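Local coordinates for ferritin (PDB 4IWK), which oxidises ferrous iron at a ferroxidase centre within each subunit and probably stores it as ferric hydroxide inside a 24-subunit shell, at residues S2-E16 with N98-C112. Residues are numbered along the deposited sequence; the frame is centred on the assembly and turned at random.
With FE (Fe (III) ion), chain G.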
loop_
_atom_site.group_PDB
_atom_site.type_symbol
_atom_site.label_atom_id
_atom_site.label_comp_id
_atom_site.label_asym_id
_atom_site.label_seq_id
_atom_site.Cartn_x
_atom_site.Cartn_y
_atom_site.Cartn_z
ATOM N N SER A 2 59.715 -10.529 19.072
ATOM C CA SER A 2 59.496 -10.904 20.496
ATOM C C SER A 2 58.816 -12.280 20.592
ATOM O O SER A 2 57.629 -12.488 20.179
ATOM C CB SER A 2 58.668 -9.830 21.231
ATOM O OG SER A 2 58.600 -10.008 22.667
ATOM N N GLU A 3 59.592 -13.222 21.130
ATOM C CA GLU A 3 59.044 -14.485 21.603
ATOM C C GLU A 3 57.992 -14.214 22.687
ATOM O O GLU A 3 56.952 -14.888 22.700
ATOM C CB GLU A 3 60.145 -15.374 22.202
ATOM C CG GLU A 3 59.677 -16.764 22.524
ATOM C CD GLU A 3 59.017 -17.375 21.304
ATOM O OE1 GLU A 3 59.660 -17.402 20.240
ATOM O OE2 GLU A 3 57.835 -17.754 21.374
ATOM N N GLU A 4 58.298 -13.289 23.607
ATOM C CA GLU A 4 57.409 -12.974 24.666
ATOM C C GLU A 4 56.021 -12.563 24.087
ATOM O O GLU A 4 54.946 -13.046 24.506
ATOM C CB GLU A 4 57.950 -11.814 25.491
ATOM C CG GLU A 4 57.411 -11.806 26.881
ATOM C CD GLU A 4 57.281 -10.395 27.465
ATOM O OE1 GLU A 4 57.624 -9.368 26.789
ATOM O OE2 GLU A 4 56.799 -10.296 28.628
ATOM N N LEU A 5 56.049 -11.706 23.079
ATOM C CA LEU A 5 54.792 -11.160 22.575
ATOM C C LEU A 5 54.007 -12.310 21.869
ATOM O O LEU A 5 52.793 -12.450 22.156
ATOM C CB LEU A 5 55.032 -9.922 21.669
ATOM C CG LEU A 5 53.838 -9.388 20.867
ATOM C CD1 LEU A 5 52.815 -8.866 21.823
ATOM C CD2 LEU A 5 54.244 -8.308 19.851
ATOM N N LEU A 6 54.669 -13.129 21.014
ATOM C CA LEU A 6 54.014 -14.255 20.364
ATOM C C LEU A 6 53.470 -15.297 21.399
ATOM O O LEU A 6 52.362 -15.816 21.231
ATOM C CB LEU A 6 54.951 -14.942 19.377
ATOM C CG LEU A 6 55.630 -14.040 18.325
ATOM C CD1 LEU A 6 56.736 -14.825 17.635
ATOM C CD2 LEU A 6 54.698 -13.381 17.314
ATOM N N ASP A 7 54.229 -15.599 22.446
ATOM C CA ASP A 7 53.715 -16.544 23.460
ATOM C C ASP A 7 52.490 -15.977 24.161
ATOM O O ASP A 7 51.499 -16.710 24.402
ATOM C CB ASP A 7 54.829 -16.815 24.504
ATOM C CG ASP A 7 55.949 -17.724 23.912
ATOM O OD1 ASP A 7 55.721 -18.245 22.787
ATOM O OD2 ASP A 7 57.074 -17.998 24.488
ATOM N N LEU A 8 52.561 -14.654 24.487
ATOM C CA LEU A 8 51.430 -14.022 25.240
ATOM C C LEU A 8 50.203 -13.930 24.350
ATOM O O LEU A 8 49.066 -14.047 24.844
ATOM C CB LEU A 8 51.785 -12.646 25.809
ATOM C CG LEU A 8 52.811 -12.693 26.992
ATOM C CD1 LEU A 8 53.283 -11.249 27.251
ATOM C CD2 LEU A 8 52.210 -13.276 28.249
ATOM N N PHE A 9 50.405 -13.758 23.063
ATOM C CA PHE A 9 49.246 -13.769 22.153
ATOM C C PHE A 9 48.606 -15.136 22.128
ATOM O O PHE A 9 47.390 -15.287 22.316
ATOM C CB PHE A 9 49.667 -13.250 20.762
ATOM C CG PHE A 9 48.526 -12.639 19.992
ATOM C CD1 PHE A 9 48.432 -11.229 19.863
ATOM C CD2 PHE A 9 47.552 -13.471 19.443
ATOM C CE1 PHE A 9 47.343 -10.674 19.155
ATOM C CE2 PHE A 9 46.484 -12.917 18.728
ATOM C CZ PHE A 9 46.408 -11.521 18.625
ATOM N N ASN A 10 49.408 -16.181 21.953
ATOM C CA ASN A 10 48.957 -17.561 22.046
ATOM C C ASN A 10 48.264 -17.802 23.421
ATOM O O ASN A 10 47.140 -18.410 23.477
ATOM C CB ASN A 10 50.175 -18.473 21.798
ATOM C CG ASN A 10 49.795 -19.847 21.291
ATOM O OD1 ASN A 10 50.100 -20.879 21.933
ATOM N ND2 ASN A 10 49.067 -19.881 20.174
ATOM N N ARG A 11 48.880 -17.381 24.516
ATOM C CA ARG A 11 48.269 -17.565 25.839
ATOM C C ARG A 11 46.856 -16.876 25.929
ATOM O O ARG A 11 46.008 -17.254 26.721
ATOM C CB ARG A 11 49.159 -17.089 26.987
ATOM C CG ARG A 11 50.287 -18.043 27.375
ATOM C CD ARG A 11 51.490 -17.225 27.833
ATOM N NE ARG A 11 52.212 -17.801 28.953
ATOM C CZ ARG A 11 52.337 -17.214 30.142
ATOM N NH1 ARG A 11 51.803 -16.011 30.374
ATOM N NH2 ARG A 11 53.010 -17.825 31.112
ATOM N N GLN A 12 46.693 -15.767 25.209
ATOM C CA GLN A 12 45.446 -14.996 25.348
ATOM C C GLN A 12 44.308 -15.880 24.767
ATOM O O GLN A 12 43.164 -15.890 25.326
ATOM C CB GLN A 12 45.449 -13.623 24.608
ATOM C CG GLN A 12 44.207 -12.798 24.935
ATOM C CD GLN A 12 44.147 -12.445 26.431
ATOM O OE1 GLN A 12 45.203 -12.286 27.061
ATOM N NE2 GLN A 12 42.972 -12.350 27.003
ATOM N N VAL A 13 44.570 -16.561 23.661
ATOM C CA VAL A 13 43.550 -17.444 23.089
ATOM C C VAL A 13 43.211 -18.500 24.111
ATOM O O VAL A 13 42.026 -18.780 24.363
ATOM C CB VAL A 13 44.041 -18.159 21.805
ATOM C CG1 VAL A 13 43.027 -19.202 21.334
ATOM C CG2 VAL A 13 44.314 -17.130 20.685
ATOM N N THR A 14 44.246 -19.106 24.704
ATOM C CA THR A 14 43.964 -20.083 25.763
ATOM C C THR A 14 43.128 -19.521 26.924
ATOM O O THR A 14 42.190 -20.188 27.395
ATOM C CB THR A 14 45.273 -20.631 26.349
ATOM O OG1 THR A 14 46.026 -21.114 25.263
ATOM C CG2 THR A 14 44.969 -21.830 27.347
ATOM N N GLN A 15 43.410 -18.264 27.342
ATOM C CA GLN A 15 42.708 -17.708 28.485
ATOM C C GLN A 15 41.209 -17.471 28.096
ATOM O O GLN A 15 40.308 -17.690 28.951
ATOM C CB GLN A 15 43.405 -16.391 28.846
ATOM C CG GLN A 15 42.674 -15.632 30.004
ATOM C CD GLN A 15 42.610 -16.457 31.303
ATOM O OE1 GLN A 15 43.504 -17.284 31.566
ATOM N NE2 GLN A 15 41.530 -16.309 32.075
ATOM N N GLU A 16 40.961 -17.036 26.833
ATOM C CA GLU A 16 39.535 -16.750 26.459
ATOM C C GLU A 16 38.808 -18.097 26.416
ATOM O O GLU A 16 37.653 -18.170 26.927
ATOM C CB GLU A 16 39.439 -16.133 25.054
ATOM C CG GLU A 16 40.103 -14.703 25.025
ATOM C CD GLU A 16 39.549 -13.647 25.928
ATOM O OE1 GLU A 16 38.402 -13.812 26.344
ATOM O OE2 GLU A 16 40.261 -12.636 26.152
ATOM N N ASN A 98 41.147 -12.381 32.991
ATOM C CA ASN A 98 41.097 -12.088 31.585
ATOM C C ASN A 98 41.727 -10.676 31.375
ATOM O O ASN A 98 42.444 -10.475 30.397
ATOM C CB ASN A 98 39.656 -12.048 31.124
ATOM C CG ASN A 98 39.036 -13.422 30.931
ATOM O OD1 ASN A 98 39.723 -14.458 31.008
ATOM N ND2 ASN A 98 37.744 -13.424 30.518
ATOM N N THR A 99 41.400 -9.738 32.232
ATOM C CA THR A 99 41.890 -8.326 32.086
ATOM C C THR A 99 43.373 -8.371 32.315
ATOM O O THR A 99 44.073 -7.707 31.547
ATOM C CB THR A 99 41.236 -7.435 33.115
ATOM O OG1 THR A 99 39.835 -7.397 32.862
ATOM C CG2 THR A 99 41.800 -5.958 33.057
ATOM N N ARG A 100 43.875 -9.087 33.337
ATOM C CA ARG A 100 45.333 -9.129 33.552
ATOM C C ARG A 100 46.073 -9.712 32.377
ATOM O O ARG A 100 47.109 -9.204 32.003
ATOM C CB ARG A 100 45.722 -9.888 34.819
ATOM C CG ARG A 100 45.514 -9.078 36.099
ATOM C CD ARG A 100 46.048 -9.834 37.372
ATOM N NE ARG A 100 46.025 -11.300 37.161
ATOM C CZ ARG A 100 45.061 -12.164 37.538
ATOM N NH1 ARG A 100 43.998 -11.783 38.246
ATOM N NH2 ARG A 100 45.177 -13.451 37.168
ATOM N N SER A 101 45.521 -10.735 31.745
ATOM C CA SER A 101 46.150 -11.392 30.643
ATOM C C SER A 101 46.265 -10.363 29.464
ATOM O O SER A 101 47.297 -10.282 28.717
ATOM C CB SER A 101 45.245 -12.580 30.287
ATOM O OG SER A 101 45.870 -13.264 29.272
ATOM N N LEU A 102 45.204 -9.591 29.288
ATOM C CA LEU A 102 45.152 -8.601 28.221
ATOM C C LEU A 102 46.152 -7.491 28.493
ATOM O O LEU A 102 46.748 -6.955 27.533
ATOM C CB LEU A 102 43.726 -7.959 28.068
ATOM C CG LEU A 102 42.765 -8.903 27.342
ATOM C CD1 LEU A 102 41.299 -8.426 27.522
ATOM C CD2 LEU A 102 43.115 -9.035 25.835
ATOM N N LEU A 103 46.217 -7.046 29.744
ATOM C CA LEU A 103 47.213 -5.961 30.074
ATOM C C LEU A 103 48.628 -6.512 29.948
ATOM O O LEU A 103 49.479 -5.797 29.421
ATOM C CB LEU A 103 46.934 -5.386 31.506
ATOM C CG LEU A 103 45.612 -4.573 31.628
ATOM C CD1 LEU A 103 45.447 -4.203 33.104
ATOM C CD2 LEU A 103 45.421 -3.281 30.804
ATOM N N ASN A 104 48.868 -7.788 30.235
ATOM C CA ASN A 104 50.215 -8.357 29.999
ATOM C C ASN A 104 50.602 -8.372 28.547
ATOM O O ASN A 104 51.757 -8.057 28.153
ATOM C CB ASN A 104 50.319 -9.812 30.507
ATOM C CG ASN A 104 50.350 -9.902 32.017
ATOM O OD1 ASN A 104 50.596 -8.922 32.699
ATOM N ND2 ASN A 104 50.004 -11.087 32.539
ATOM N N LEU A 105 49.644 -8.779 27.721
ATOM C CA LEU A 105 49.856 -8.774 26.268
ATOM C C LEU A 105 50.098 -7.338 25.777
ATOM O O LEU A 105 51.031 -7.142 24.953
ATOM C CB LEU A 105 48.578 -9.376 25.571
ATOM C CG LEU A 105 48.654 -9.448 24.121
ATOM C CD1 LEU A 105 49.935 -10.133 23.524
ATOM C CD2 LEU A 105 47.346 -10.178 23.627
ATOM N N ALA A 106 49.273 -6.355 26.202
ATOM C CA ALA A 106 49.487 -4.981 25.791
ATOM C C ALA A 106 50.889 -4.459 26.251
ATOM O O ALA A 106 51.499 -3.678 25.503
ATOM C CB ALA A 106 48.418 -4.009 26.299
ATOM N N GLU A 107 51.295 -4.843 27.445
ATOM C CA GLU A 107 52.683 -4.418 27.929
ATOM C C GLU A 107 53.763 -4.973 27.014
ATOM O O GLU A 107 54.649 -4.215 26.659
ATOM C CB GLU A 107 52.978 -4.948 29.335
ATOM C CG GLU A 107 52.098 -4.475 30.464
ATOM C CD GLU A 107 52.639 -3.207 31.064
ATOM O OE1 GLU A 107 53.509 -2.588 30.338
ATOM O OE2 GLU A 107 52.190 -2.893 32.229
ATOM N N ALA A 108 53.627 -6.228 26.557
ATOM C CA ALA A 108 54.636 -6.835 25.618
ATOM C C ALA A 108 54.589 -6.105 24.286
ATOM O O ALA A 108 55.665 -5.826 23.632
ATOM C CB ALA A 108 54.345 -8.327 25.410
ATOM N N ALA A 109 53.356 -5.789 23.844
ATOM C CA ALA A 109 53.229 -5.100 22.535
ATOM C C ALA A 109 53.824 -3.687 22.611
ATOM O O ALA A 109 54.453 -3.239 21.695
ATOM C CB ALA A 109 51.729 -5.011 22.073
ATOM N N SER A 110 53.541 -3.025 23.718
ATOM C CA SER A 110 54.093 -1.647 23.917
ATOM C C SER A 110 55.628 -1.688 23.917
ATOM O O SER A 110 56.244 -0.866 23.259
ATOM C CB SER A 110 53.632 -1.135 25.270
ATOM O OG SER A 110 54.081 0.235 25.411
ATOM N N THR A 111 56.222 -2.611 24.647
ATOM C CA THR A 111 57.730 -2.783 24.633
ATOM C C THR A 111 58.291 -3.013 23.248
ATOM O O THR A 111 59.366 -2.474 22.939
ATOM C CB THR A 111 58.094 -3.973 25.548
ATOM O OG1 THR A 111 57.709 -3.603 26.889
ATOM C CG2 THR A 111 59.581 -4.409 25.490
ATOM N N CYS A 112 57.564 -3.755 22.397
ATOM C CA CYS A 112 57.986 -4.124 21.017
ATOM C C CYS A 112 57.588 -2.991 20.050
ATOM O O CYS A 112 57.810 -3.144 18.880
ATOM C CB CYS A 112 57.272 -5.408 20.548
ATOM S SG CYS A 112 58.037 -6.834 21.348
HETATM FE FE FE G . 37.144 -12.517 27.222
HETATM O O HOH W 1 57.790 -7.822 24.443
HETATM O O HOH W 2 54.038 -8.623 29.695
HETATM O O HOH W 3 38.622 -11.075 27.286
HETATM O O HOH W 4 36.063 -11.361 28.628
#
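In the ferritin four-helix bundle, helix segments 3-16 and 98-111 pack antiparallel, with Leu-105 of the second inserted as a knob among Leu-5, Leu-8, Phe-9 and Gln-12 of the first; the segment axes come within 9.0 Å, their N-to-C directions 155° apart. With CG anti to the backbone N, Leu-105 sends CD1 to Leu-5 CD1, 3.6 Å away, the two side chains crossing nearly at right angles, while CD2 approaches the Phe-9 ring obliquely. Leu-8 CD1 comes within 3.6 Å of Ala-108 CB, where the small side chain allows close approach. Gln-12 is the reciprocal knob. Its OE1 accepts from Ser-101 OG at 2.5 Å, the hydroxyl lying 36° out of the carbonyl plane, and its NE2, beside Leu-102, donates to Glu-16 OE2 at 2.9 Å. A leucine here would probably leave Ser-101 OG without this acceptor and Glu-16 OE2 without its amide donor. One turn on, Gln-15 NE2 donates a nearly straight hydrogen bond (167°) to Asn-98 OD1 at 2.8 Å, the amide planes steeply inclined. Glu-16 OE1 binds the iron at 2.0 Å, together with two waters, Glu-49 and His-52, so Gln-12 is a second-shell residue, and the packing runs directly into the ferroxidase centre typical of ferritins.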